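Side-chain contacts in nisin biosynthesis protein NisC (Lactococcus lactis subsp. lactis, PDB 2G0D), which catalyses the cyclisation step of nisin biosynthesis, which forms the thioether rings of this lantibiotic: residues Ser91-Arg96 with Leu144-Leu149; Gly329-Cys334 with Ile380-Lys385. One frame throughout, in Å; residues are numbered along the deposited sequence.

Contact 1 (Ser91-Arg96 with Leu144-Leu149)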
loop_
_atom_site.group_PDB
_atom_site.type_symbol
_atom_site.label_atom_id
_atom_site.label_comp_id
_atom_site.label_asym_id
_atom_site.label_seq_id
_atom_site.Cartn_x
_atom_site.Cartn_y
_atom_site.Cartn_z
ATOM N N SER A 91 10.093 1.068 -8.093
ATOM C CA SER A 91 11.369 1.368 -7.442
ATOM C C SER A 91 12.355 2.167 -8.333
ATOM O O SER A 91 13.263 2.866 -7.814
ATOM C CB SER A 91 12.005 0.098 -6.874
ATOM O OG SER A 91 12.580 -0.735 -7.884
ATOM N N ILE A 92 12.164 2.103 -9.664
ATOM C CA ILE A 92 13.047 2.830 -10.596
ATOM C C ILE A 92 12.330 3.887 -11.448
ATOM O O ILE A 92 12.937 4.545 -12.291
ATOM C CB ILE A 92 13.840 1.859 -11.529
ATOM C CG1 ILE A 92 12.889 1.167 -12.524
ATOM C CG2 ILE A 92 14.634 0.824 -10.714
ATOM C CD1 ILE A 92 13.591 0.215 -13.497
ATOM N N LEU A 93 11.034 4.039 -11.246
ATOM C CA LEU A 93 10.219 4.932 -12.094
ATOM C C LEU A 93 10.803 6.357 -12.234
ATOM O O LEU A 93 10.828 6.905 -13.341
ATOM C CB LEU A 93 8.758 4.976 -11.599
ATOM C CG LEU A 93 7.805 5.836 -12.436
ATOM C CD1 LEU A 93 7.740 5.361 -13.889
ATOM C CD2 LEU A 93 6.435 5.845 -11.831
ATOM N N HIS A 94 11.298 6.933 -11.134
ATOM C CA HIS A 94 11.899 8.299 -11.133
ATOM C C HIS A 94 13.147 8.449 -12.014
ATOM O O HIS A 94 13.566 9.561 -12.322
ATOM C CB HIS A 94 12.283 8.693 -9.722
ATOM C CG HIS A 94 13.321 7.802 -9.133
ATOM N ND1 HIS A 94 13.033 6.526 -8.708
ATOM C CD2 HIS A 94 14.645 7.987 -8.927
ATOM C CE1 HIS A 94 14.136 5.961 -8.255
ATOM N NE2 HIS A 94 15.131 6.823 -8.384
ATOM N N LEU A 95 13.707 7.325 -12.441
ATOM C CA LEU A 95 14.906 7.315 -13.267
ATOM C C LEU A 95 14.605 7.225 -14.774
ATOM O O LEU A 95 15.526 7.293 -15.588
ATOM C CB LEU A 95 15.788 6.160 -12.847
ATOM C CG LEU A 95 16.448 6.224 -11.454
ATOM C CD1 LEU A 95 17.039 4.870 -11.059
ATOM C CD2 LEU A 95 17.529 7.297 -11.421
ATOM N N ARG A 96 13.317 7.079 -15.110
ATOM C CA ARG A 96 12.829 6.942 -16.482
ATOM C C ARG A 96 13.545 7.821 -17.510
ATOM O O ARG A 96 14.035 7.313 -18.520
ATOM C CB ARG A 96 11.304 7.148 -16.568
ATOM C CG ARG A 96 10.747 6.801 -17.969
ATOM C CD ARG A 96 9.220 6.614 -18.059
ATOM N NE ARG A 96 8.829 6.407 -19.463
ATOM C CZ ARG A 96 8.707 5.224 -20.077
ATOM N NH1 ARG A 96 8.904 4.075 -19.422
ATOM N NH2 ARG A 96 8.387 5.188 -21.374
ATOM N N LEU A 144 -2.709 -1.199 -10.122
ATOM C CA LEU A 144 -3.318 0.054 -10.595
ATOM C C LEU A 144 -2.674 1.291 -9.945
ATOM O O LEU A 144 -2.504 2.325 -10.574
ATOM C CB LEU A 144 -4.838 -0.005 -10.369
ATOM C CG LEU A 144 -5.752 1.118 -10.904
ATOM C CD1 LEU A 144 -5.525 1.381 -12.406
ATOM C CD2 LEU A 144 -7.182 0.788 -10.634
ATOM N N SER A 145 -2.283 1.170 -8.685
ATOM C CA SER A 145 -1.627 2.283 -7.964
ATOM C C SER A 145 -0.401 2.755 -8.742
ATOM O O SER A 145 -0.230 3.960 -8.991
ATOM C CB SER A 145 -1.205 1.856 -6.559
ATOM O OG SER A 145 -0.768 2.991 -5.823
ATOM N N TYR A 146 0.449 1.788 -9.110
ATOM C CA TYR A 146 1.601 2.029 -9.973
ATOM C C TYR A 146 1.184 2.525 -11.362
ATOM O O TYR A 146 1.715 3.542 -11.834
ATOM C CB TYR A 146 2.506 0.786 -10.123
ATOM C CG TYR A 146 3.481 0.946 -11.283
ATOM C CD1 TYR A 146 4.599 1.781 -11.176
ATOM C CD2 TYR A 146 3.265 0.293 -12.491
ATOM C CE1 TYR A 146 5.474 1.962 -12.255
ATOM C CE2 TYR A 146 4.129 0.474 -13.586
ATOM C CZ TYR A 146 5.223 1.322 -13.467
ATOM O OH TYR A 146 6.091 1.488 -14.542
ATOM N N LEU A 147 0.250 1.825 -12.009
ATOM C CA LEU A 147 -0.170 2.187 -13.389
ATOM C C LEU A 147 -0.615 3.630 -13.519
ATOM O O LEU A 147 -0.257 4.279 -14.495
ATOM C CB LEU A 147 -1.240 1.226 -13.953
ATOM C CG LEU A 147 -0.759 -0.220 -14.193
ATOM C CD1 LEU A 147 -1.961 -1.136 -14.516
ATOM C CD2 LEU A 147 0.299 -0.305 -15.294
ATOM N N LEU A 148 -1.338 4.143 -12.502
ATOM C CA LEU A 148 -1.885 5.505 -12.522
ATOM C C LEU A 148 -0.848 6.643 -12.485
ATOM O O LEU A 148 -1.182 7.813 -12.735
ATOM C CB LEU A 148 -2.938 5.690 -11.419
ATOM C CG LEU A 148 -4.237 4.909 -11.674
ATOM C CD1 LEU A 148 -5.047 4.828 -10.390
ATOM C CD2 LEU A 148 -5.082 5.523 -12.821
ATOM N N LEU A 149 0.402 6.295 -12.220
ATOM C CA LEU A 149 1.525 7.222 -12.356
ATOM C C LEU A 149 2.024 7.359 -13.799
ATOM O O LEU A 149 2.813 8.249 -14.078
ATOM C CB LEU A 149 2.704 6.744 -11.490
ATOM C CG LEU A 149 2.536 6.803 -9.961
ATOM C CD1 LEU A 149 3.749 6.128 -9.327
ATOM C CD2 LEU A 149 2.367 8.277 -9.468
#

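Contact 2 (Gly329-Cys334 with Ile380-Lys385)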
loop_
_atom_site.group_PDB
_atom_site.type_symbol
_atom_site.label_atom_id
_atom_site.label_comp_id
_atom_site.label_asym_id
_atom_site.label_seq_id
_atom_site.Cartn_x
_atom_site.Cartn_y
_atom_site.Cartn_z
ATOM N N GLY A 329 4.187 3.406 9.923
ATOM C CA GLY A 329 3.078 3.474 8.949
ATOM C C GLY A 329 2.016 4.468 9.368
ATOM O O GLY A 329 1.549 5.231 8.554
ATOM N N LEU A 330 1.642 4.464 10.646
ATOM C CA LEU A 330 0.688 5.451 11.226
ATOM C C LEU A 330 1.201 6.873 11.034
ATOM O O LEU A 330 0.497 7.766 10.572
ATOM C CB LEU A 330 0.515 5.141 12.726
ATOM C CG LEU A 330 -0.684 4.240 13.100
ATOM C CD1 LEU A 330 -0.583 2.879 12.431
ATOM C CD2 LEU A 330 -0.893 4.096 14.624
ATOM N N ILE A 331 2.462 7.080 11.391
ATOM C CA ILE A 331 3.107 8.364 11.226
ATOM C C ILE A 331 3.077 8.861 9.763
ATOM O O ILE A 331 2.753 10.019 9.493
ATOM C CB ILE A 331 4.552 8.323 11.854
ATOM C CG1 ILE A 331 4.453 8.255 13.387
ATOM C CG2 ILE A 331 5.408 9.529 11.453
ATOM C CD1 ILE A 331 3.840 9.521 14.095
ATOM N N GLU A 332 3.393 7.989 8.822
ATOM C CA GLU A 332 3.412 8.384 7.430
ATOM C C GLU A 332 2.036 8.749 6.868
ATOM O O GLU A 332 1.920 9.602 5.958
ATOM C CB GLU A 332 4.079 7.314 6.551
ATOM C CG GLU A 332 4.401 7.879 5.161
ATOM C CD GLU A 332 5.559 8.881 5.168
ATOM O OE1 GLU A 332 6.339 8.864 6.146
ATOM O OE2 GLU A 332 5.718 9.670 4.191
ATOM N N ILE A 333 1.016 8.049 7.366
ATOM C CA ILE A 333 -0.363 8.418 7.078
ATOM C C ILE A 333 -0.714 9.818 7.617
ATOM O O ILE A 333 -1.332 10.610 6.896
ATOM C CB ILE A 333 -1.341 7.366 7.622
ATOM C CG1 ILE A 333 -1.127 6.027 6.908
ATOM C CG2 ILE A 333 -2.781 7.846 7.418
ATOM C CD1 ILE A 333 -1.609 4.808 7.710
ATOM N N CYS A 334 -0.324 10.124 8.866
ATOM C CA CYS A 334 -0.513 11.473 9.415
ATOM C C CYS A 334 0.191 12.523 8.562
ATOM O O CYS A 334 -0.311 13.628 8.377
ATOM C CB CYS A 334 0.042 11.582 10.834
ATOM S SG CYS A 334 -0.781 10.537 12.053
ATOM N N ILE A 380 13.518 4.004 7.804
ATOM C CA ILE A 380 14.478 5.002 7.324
ATOM C C ILE A 380 13.830 5.900 6.266
ATOM O O ILE A 380 14.046 7.104 6.280
ATOM C CB ILE A 380 15.779 4.340 6.777
ATOM C CG1 ILE A 380 16.560 3.729 7.940
ATOM C CG2 ILE A 380 16.641 5.334 6.001
ATOM C CD1 ILE A 380 17.631 2.689 7.547
ATOM N N LEU A 381 13.044 5.314 5.361
ATOM C CA LEU A 381 12.327 6.115 4.371
ATOM C C LEU A 381 11.445 7.163 5.033
ATOM O O LEU A 381 11.481 8.330 4.648
ATOM C CB LEU A 381 11.472 5.244 3.439
ATOM C CG LEU A 381 12.178 4.814 2.140
ATOM C CD1 LEU A 381 11.562 3.510 1.611
ATOM C CD2 LEU A 381 12.090 5.907 1.101
ATOM N N VAL A 382 10.638 6.737 6.004
ATOM C CA VAL A 382 9.785 7.645 6.765
ATOM C C VAL A 382 10.627 8.756 7.375
ATOM O O VAL A 382 10.324 9.941 7.193
ATOM C CB VAL A 382 8.984 6.907 7.875
ATOM C CG1 VAL A 382 8.103 7.877 8.666
ATOM C CG2 VAL A 382 8.094 5.785 7.294
ATOM N N LEU A 383 11.686 8.378 8.096
ATOM C CA LEU A 383 12.483 9.337 8.849
ATOM C C LEU A 383 13.158 10.271 7.877
ATOM O O LEU A 383 13.314 11.439 8.152
ATOM C CB LEU A 383 13.544 8.613 9.719
ATOM C CG LEU A 383 13.053 7.906 11.004
ATOM C CD1 LEU A 383 14.101 6.927 11.529
ATOM C CD2 LEU A 383 12.818 8.995 12.045
ATOM N N SER A 384 13.556 9.753 6.726
ATOM C CA SER A 384 14.305 10.570 5.784
ATOM C C SER A 384 13.451 11.697 5.165
ATOM O O SER A 384 13.977 12.750 4.874
ATOM C CB SER A 384 14.978 9.696 4.710
ATOM O OG SER A 384 14.022 9.194 3.782
ATOM N N LYS A 385 12.147 11.471 4.966
ATOM C CA LYS A 385 11.287 12.506 4.352
ATOM C C LYS A 385 10.803 13.554 5.319
ATOM O O LYS A 385 10.349 14.619 4.895
ATOM C CB LYS A 385 10.170 11.913 3.481
ATOM C CG LYS A 385 10.716 10.959 2.369
ATOM C CD LYS A 385 11.532 11.701 1.268
ATOM C CE LYS A 385 13.017 11.893 1.612
ATOM N NZ LYS A 385 13.715 12.509 0.468
HETATM O O HOH W 1 8.008 10.726 6.052
#

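Contact 1 (Ser91-Arg96 with Leu144-Leu149)
Leu93 reaches across to Tyr146 and Leu149 where the chain just past helix 85-92 meets the end of helix 140-147 in the alpha toroid of NisC. It is the single residue of 91-96 that touches the other segment. Its CG lies anti to the backbone N (chi1 -178°), which carries the isobutyl group toward 144-149, and its CD2 methyl makes the nearest contacts. Along the second segment, Tyr146 is the first to meet Leu93. Its CA-CB bond runs alongside the other segment, but the ring swings inward, and CE1 comes 4.0 Å from Leu93 CD2. The methyl approaches the ring obliquely, so it sits neither squarely over the face nor at the edge. Farther out, the phenol OH is hydrogen-bonded to Asn110 OD1 of helix 100-122, which anchors the far end of the ring. The same ring packs on Ala86, Ala89 and Leu90 of helix 85-92, so it joins three helices. At Leu149 the backbone N bonds to Tyr146 O at 3.1 Å. Both residues meet the same CD2 methyl of Leu93. Leu149 also touches Leu90, Tyr394 and Gln397. The contact is small and wholly apolar. The leucine pair makes its closest approach: Leu93 CD2 is 3.7 Å from Leu149 CD1 and 3.9 Å from Leu149 CB.

Contact 2 (Gly329-Cys334 with Ile380-Lys385)
Val382 and Glu332 bury the most surface here, and they meet carboxylate to isopropyl group. Glu332 OE1 lies 3.2 Å from Val382 CG1, a tight approach, and 3.7 Å from Val382 CA. With chi1 at -166° the glutamate chain first extends from its helix, and the bend at chi2 (72°) then brings OE1 over to the Val382 methyls. The two side chains pass alongside each other, pointing opposite ways. One water joins the two residues as well. It donates to Val382 O over 2.7 Å and to Glu332 OE1 over 2.5 Å, a length so short that its exact value is doubtful. The other carboxylate oxygen, OE2, forms a salt bridge with Arg396 NE, so the buried carboxylate has a partner at each oxygen. That arginine would be expected to favour the charged form of Glu332. The two helices, 327-341 and 376-387, belong to the alpha toroid of the lanthionine synthetase C-like family. Helix 327-341 starts just after the zinc ligands Cys324 and His325, and the Glu332 side chain is about 13 Å from the zinc ion. Ile331 adds a second, lighter contact from beside Glu332: its CG2 branch is 4.2 Å from Val382 CG1, while the longer branch leads away. The residue also packs on Met350 and Phe353 of helix 347-355. The second methyl of the valine, Val382 CG2, is 3.7 Å from Glu332 OE1.

Overall arrangement
From the N terminus, the chain passes helix 85-92 and enters contact 1. It then runs through helices 100-122 and 131-134 and returns at 144-149, which closes a loop of 47 residues. Contact 2 opens much later, at 329-334. It closes at 380-385 after 45 residues that include helices 347-355 and 357-362. The two loops follow in series and neither nest nor cross. The centres of contact 1 and contact 2 lie about 20 Å apart. The chain after helix 376-387 reaches both: Tyr394 and Gln397 meet contact 1, while Trp395 and Arg396 meet contact 2. This late segment therefore ties an early part of the toroid to the helix that follows the zinc ligands Cys324 and His325.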